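Local coordinates for malate synthase (Haloferax volcanii, PDB 3OYX), which catalyses the magnesium-dependent Claisen condensation of acetyl-CoA with glyoxylate and the hydrolysis of malyl-CoA to malate and CoA in the glyoxylate cycle, at residues A[128-133]-A[153-158]. Sequence-based numbering, arbitrary orientation.
With MG (magnesium ion), chain D; GLV (glyoxylic acid), chain B.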
ATOM      1  N   ASP A 128     -17.181  -5.648 -11.467  1.00 35.67           N
ATOM      2  CA  ASP A 128     -18.380  -6.183 -12.157  1.00 36.50           C
ATOM      3  C   ASP A 128     -19.450  -6.686 -11.180  1.00 36.94           C
ATOM      4  O   ASP A 128     -20.646  -6.674 -11.498  1.00 38.59           O
ATOM      5  CB  ASP A 128     -18.064  -7.227 -13.231  1.00 36.47           C
ATOM      6  CG  ASP A 128     -17.507  -6.600 -14.527  1.00 38.91           C
ATOM      7  OD1 ASP A 128     -17.363  -5.360 -14.557  1.00 44.35           O
ATOM      8  OD2 ASP A 128     -17.266  -7.331 -15.524  1.00 36.40           O
ATOM      9  N   ASP A 129     -19.036  -7.067  -9.979  1.00 36.25           N
ATOM     10  CA  ASP A 129     -19.967  -7.172  -8.850  1.00 36.35           C
ATOM     11  C   ASP A 129     -20.606  -5.825  -8.387  1.00 36.64           C
ATOM     12  O   ASP A 129     -21.780  -5.780  -8.101  1.00 37.42           O
ATOM     13  CB  ASP A 129     -19.274  -7.865  -7.691  1.00 35.40           C
ATOM     14  CG  ASP A 129     -20.243  -8.312  -6.644  1.00 37.24           C
ATOM     15  OD1 ASP A 129     -21.173  -9.057  -7.012  1.00 38.23           O
ATOM     16  OD2 ASP A 129     -20.093  -7.908  -5.468  1.00 37.52           O
ATOM     17  N   TRP A 130     -19.881  -4.715  -8.350  1.00 36.03           N
ATOM     18  CA  TRP A 130     -20.536  -3.478  -7.991  1.00 36.03           C
ATOM     19  C   TRP A 130     -21.603  -3.117  -9.037  1.00 37.38           C
ATOM     20  O   TRP A 130     -22.649  -2.571  -8.693  1.00 37.34           O
ATOM     21  CB  TRP A 130     -19.551  -2.298  -7.865  1.00 34.84           C
ATOM     22  CG  TRP A 130     -18.415  -2.485  -6.929  1.00 34.31           C
ATOM     23  CD1 TRP A 130     -17.822  -3.693  -6.595  1.00 32.91           C
ATOM     24  CD2 TRP A 130     -17.661  -1.467  -6.246  1.00 31.67           C
ATOM     25  NE1 TRP A 130     -16.772  -3.469  -5.737  1.00 35.82           N
ATOM     26  CE2 TRP A 130     -16.636  -2.119  -5.524  1.00 32.87           C
ATOM     27  CE3 TRP A 130     -17.753  -0.077  -6.161  1.00 33.15           C
ATOM     28  CZ2 TRP A 130     -15.718  -1.425  -4.728  1.00 35.76           C
ATOM     29  CZ3 TRP A 130     -16.783   0.644  -5.397  1.00 32.80           C
ATOM     30  CH2 TRP A 130     -15.802  -0.034  -4.678  1.00 37.08           C
ATOM     31  N   LYS A 131     -21.331  -3.395 -10.316  1.00 37.26           N
ATOM     32  CA  LYS A 131     -22.279  -3.091 -11.354  1.00 35.98           C
ATOM     33  C   LYS A 131     -23.570  -3.899 -11.190  1.00 37.35           C
ATOM     34  O   LYS A 131     -24.631  -3.433 -11.595  1.00 37.73           O
ATOM     35  CB  LYS A 131     -21.655  -3.301 -12.721  1.00 35.96           C
ATOM     36  CG  LYS A 131     -20.479  -2.346 -13.024  1.00 35.45           C
ATOM     37  CD  LYS A 131     -19.844  -2.767 -14.326  1.00 35.30           C
ATOM     38  CE  LYS A 131     -18.770  -1.836 -14.834  1.00 34.19           C
ATOM     39  NZ  LYS A 131     -17.763  -2.741 -15.507  1.00 24.10           N
ATOM     40  N   LYS A 132     -23.502  -5.096 -10.604  1.00 37.72           N
ATOM     41  CA  LYS A 132     -24.727  -5.897 -10.333  1.00 38.46           C
ATOM     42  C   LYS A 132     -25.542  -5.143  -9.283  1.00 39.27           C
ATOM     43  O   LYS A 132     -26.738  -4.977  -9.427  1.00 40.41           O
ATOM     44  CB  LYS A 132     -24.380  -7.303  -9.807  1.00 36.68           C
ATOM     45  CG  LYS A 132     -23.684  -8.175 -10.839  1.00 38.56           C
ATOM     46  CD  LYS A 132     -23.190  -9.533 -10.336  1.00 36.27           C
ATOM     47  CE  LYS A 132     -22.311 -10.132 -11.463  1.00 41.86           C
ATOM     48  NZ  LYS A 132     -21.746 -11.446 -11.061  1.00 37.01           N
ATOM     49  N   ALA A 133     -24.887  -4.654  -8.225  1.00 39.35           N
ATOM     50  CA  ALA A 133     -25.650  -4.017  -7.197  1.00 38.74           C
ATOM     51  C   ALA A 133     -26.226  -2.760  -7.864  1.00 39.84           C
ATOM     52  O   ALA A 133     -27.436  -2.522  -7.834  1.00 41.69           O
ATOM     53  CB  ALA A 133     -24.764  -3.734  -6.011  1.00 37.78           C
ATOM     54  N   MET A 153     -25.648   4.483  -3.208  1.00 39.80           N
ATOM     55  CA  MET A 153     -25.124   3.139  -2.922  1.00 39.47           C
ATOM     56  C   MET A 153     -23.830   3.276  -2.145  1.00 39.43           C
ATOM     57  O   MET A 153     -22.990   4.107  -2.545  1.00 41.69           O
ATOM     58  CB  MET A 153     -24.806   2.378  -4.218  1.00 39.06           C
ATOM     59  CG  MET A 153     -24.235   0.949  -4.062  1.00 40.19           C
ATOM     60  SD  MET A 153     -23.935   0.212  -5.689  1.00 41.39           S
ATOM     61  CE  MET A 153     -22.596  -0.935  -5.425  1.00 41.85           C
ATOM     62  N   SER A 154     -23.625   2.477  -1.096  1.00 36.16           N
ATOM     63  CA  SER A 154     -22.382   2.523  -0.374  1.00 35.82           C
ATOM     64  C   SER A 154     -21.900   1.105  -0.259  1.00 37.08           C
ATOM     65  O   SER A 154     -22.719   0.170  -0.138  1.00 38.96           O
ATOM     66  CB  SER A 154     -22.566   3.095   1.043  1.00 36.19           C
ATOM     67  OG  SER A 154     -22.860   4.486   1.028  1.00 37.36           O
ATOM     68  N   VAL A 155     -20.589   0.880  -0.266  1.00 36.07           N
ATOM     69  CA  VAL A 155     -20.196  -0.505  -0.266  1.00 35.42           C
ATOM     70  C   VAL A 155     -19.318  -0.718   0.920  1.00 36.58           C
ATOM     71  O   VAL A 155     -18.656   0.232   1.346  1.00 38.15           O
ATOM     72  CB  VAL A 155     -19.498  -0.844  -1.581  1.00 35.29           C
ATOM     73  CG1 VAL A 155     -20.536  -0.737  -2.736  1.00 32.46           C
ATOM     74  CG2 VAL A 155     -18.312   0.099  -1.804  1.00 33.46           C
ATOM     75  N   ILE A 156     -19.337  -1.926   1.465  1.00 36.02           N
ATOM     76  CA  ILE A 156     -18.390  -2.297   2.458  1.00 36.79           C
ATOM     77  C   ILE A 156     -17.236  -2.916   1.682  1.00 38.69           C
ATOM     78  O   ILE A 156     -17.430  -3.862   0.870  1.00 40.83           O
ATOM     79  CB  ILE A 156     -18.946  -3.339   3.468  1.00 37.18           C
ATOM     80  CG1 ILE A 156     -20.273  -2.897   4.128  1.00 37.51           C
ATOM     81  CG2 ILE A 156     -17.920  -3.548   4.570  1.00 36.43           C
ATOM     82  CD1 ILE A 156     -20.228  -1.617   4.925  1.00 34.93           C
ATOM     83  N   ILE A 157     -16.037  -2.381   1.888  1.00 37.04           N
ATOM     84  CA  ILE A 157     -14.842  -2.972   1.357  1.00 36.25           C
ATOM     85  C   ILE A 157     -14.344  -4.055   2.310  1.00 38.01           C
ATOM     86  O   ILE A 157     -13.685  -3.770   3.332  1.00 37.20           O
ATOM     87  CB  ILE A 157     -13.768  -1.919   1.157  1.00 35.16           C
ATOM     88  CG1 ILE A 157     -14.382  -0.757   0.339  1.00 33.99           C
ATOM     89  CG2 ILE A 157     -12.471  -2.627   0.569  1.00 29.73           C
ATOM     90  CD1 ILE A 157     -14.516  -0.997  -1.199  1.00 30.63           C
ATOM     91  N   GLU A 158     -14.663  -5.304   2.007  1.00 38.98           N
ATOM     92  CA  GLU A 158     -14.262  -6.345   2.971  1.00 39.82           C
ATOM     93  C   GLU A 158     -13.815  -7.640   2.324  1.00 39.21           C
ATOM     94  O   GLU A 158     -14.022  -8.744   2.892  1.00 39.04           O
ATOM     95  CB  GLU A 158     -15.397  -6.632   3.965  1.00 40.41           C
ATOM     96  CG  GLU A 158     -16.752  -6.972   3.353  1.00 43.38           C
ATOM     97  CD  GLU A 158     -17.913  -6.827   4.365  1.00 47.40           C
ATOM     98  OE1 GLU A 158     -17.664  -6.726   5.591  1.00 50.28           O
ATOM     99  OE2 GLU A 158     -19.081  -6.792   3.929  1.00 45.75           O
TER
HETATM  100 MG    MG D 601     -18.702  -7.386   7.316  1.00 46.99          MG
HETATM  101  C1  GLV B 501     -18.137  -5.037   8.472  1.00 38.12           C
HETATM  102  O1  GLV B 501     -19.103  -5.649   8.004  1.00 42.28           O
HETATM  103  C2  GLV B 501     -17.033  -5.919   8.874  1.00 42.24           C
HETATM  104  O2  GLV B 501     -16.118  -5.440   9.540  1.00 41.03           O
HETATM  105  O3  GLV B 501     -17.026  -7.206   8.438  1.00 38.02           O
HETATM  106  O   HOH W   1     -20.420  -7.581   6.160  1.00 41.54           O
HETATM  107  O   HOH W   2     -19.959  -8.040   9.103  1.00 44.93           O
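M153 meets helix 127-143 with the end of its side chain. CG lies anti to the backbone N (chi1 180°) and the chain runs on extended, which carries M153 CE to 3.6 Å from A133 CB. M153 CE also lies 4.1 Å from W130 CB. V155 CG2 sits over one face of the W130 indole in a CH-pi contact, 4.1 Å from the centroid of the six-membered ring and 21° off its normal. I157 CD1 meets W130 CZ2 and W130 CH2 obliquely, 3.8 Å from each, and shares CH2 with V155. The indole nitrogen, W130 NE1, is hydrogen-bonded to the backbone O of G125. At E158 the strand has ended, and the side chain turns to the active site. E158 OE1 binds the magnesium ion at 2.1 Å. E158 OE2 lies 2.7 Å from a metal-bound water, which probably donates to it, and also accepts from the backbone N of E123. D192 and glyoxylate also bind the metal. The contact packs the helix of a beta-alpha-beta unit on its second strand, in a TIM-type (beta/alpha)8 barrel. No hydrogen bond or salt bridge crosses it. Apolar packing holds the two segments together, while the metal and glyoxylate site lies at the strand's C-terminal end, as is usual in this fold.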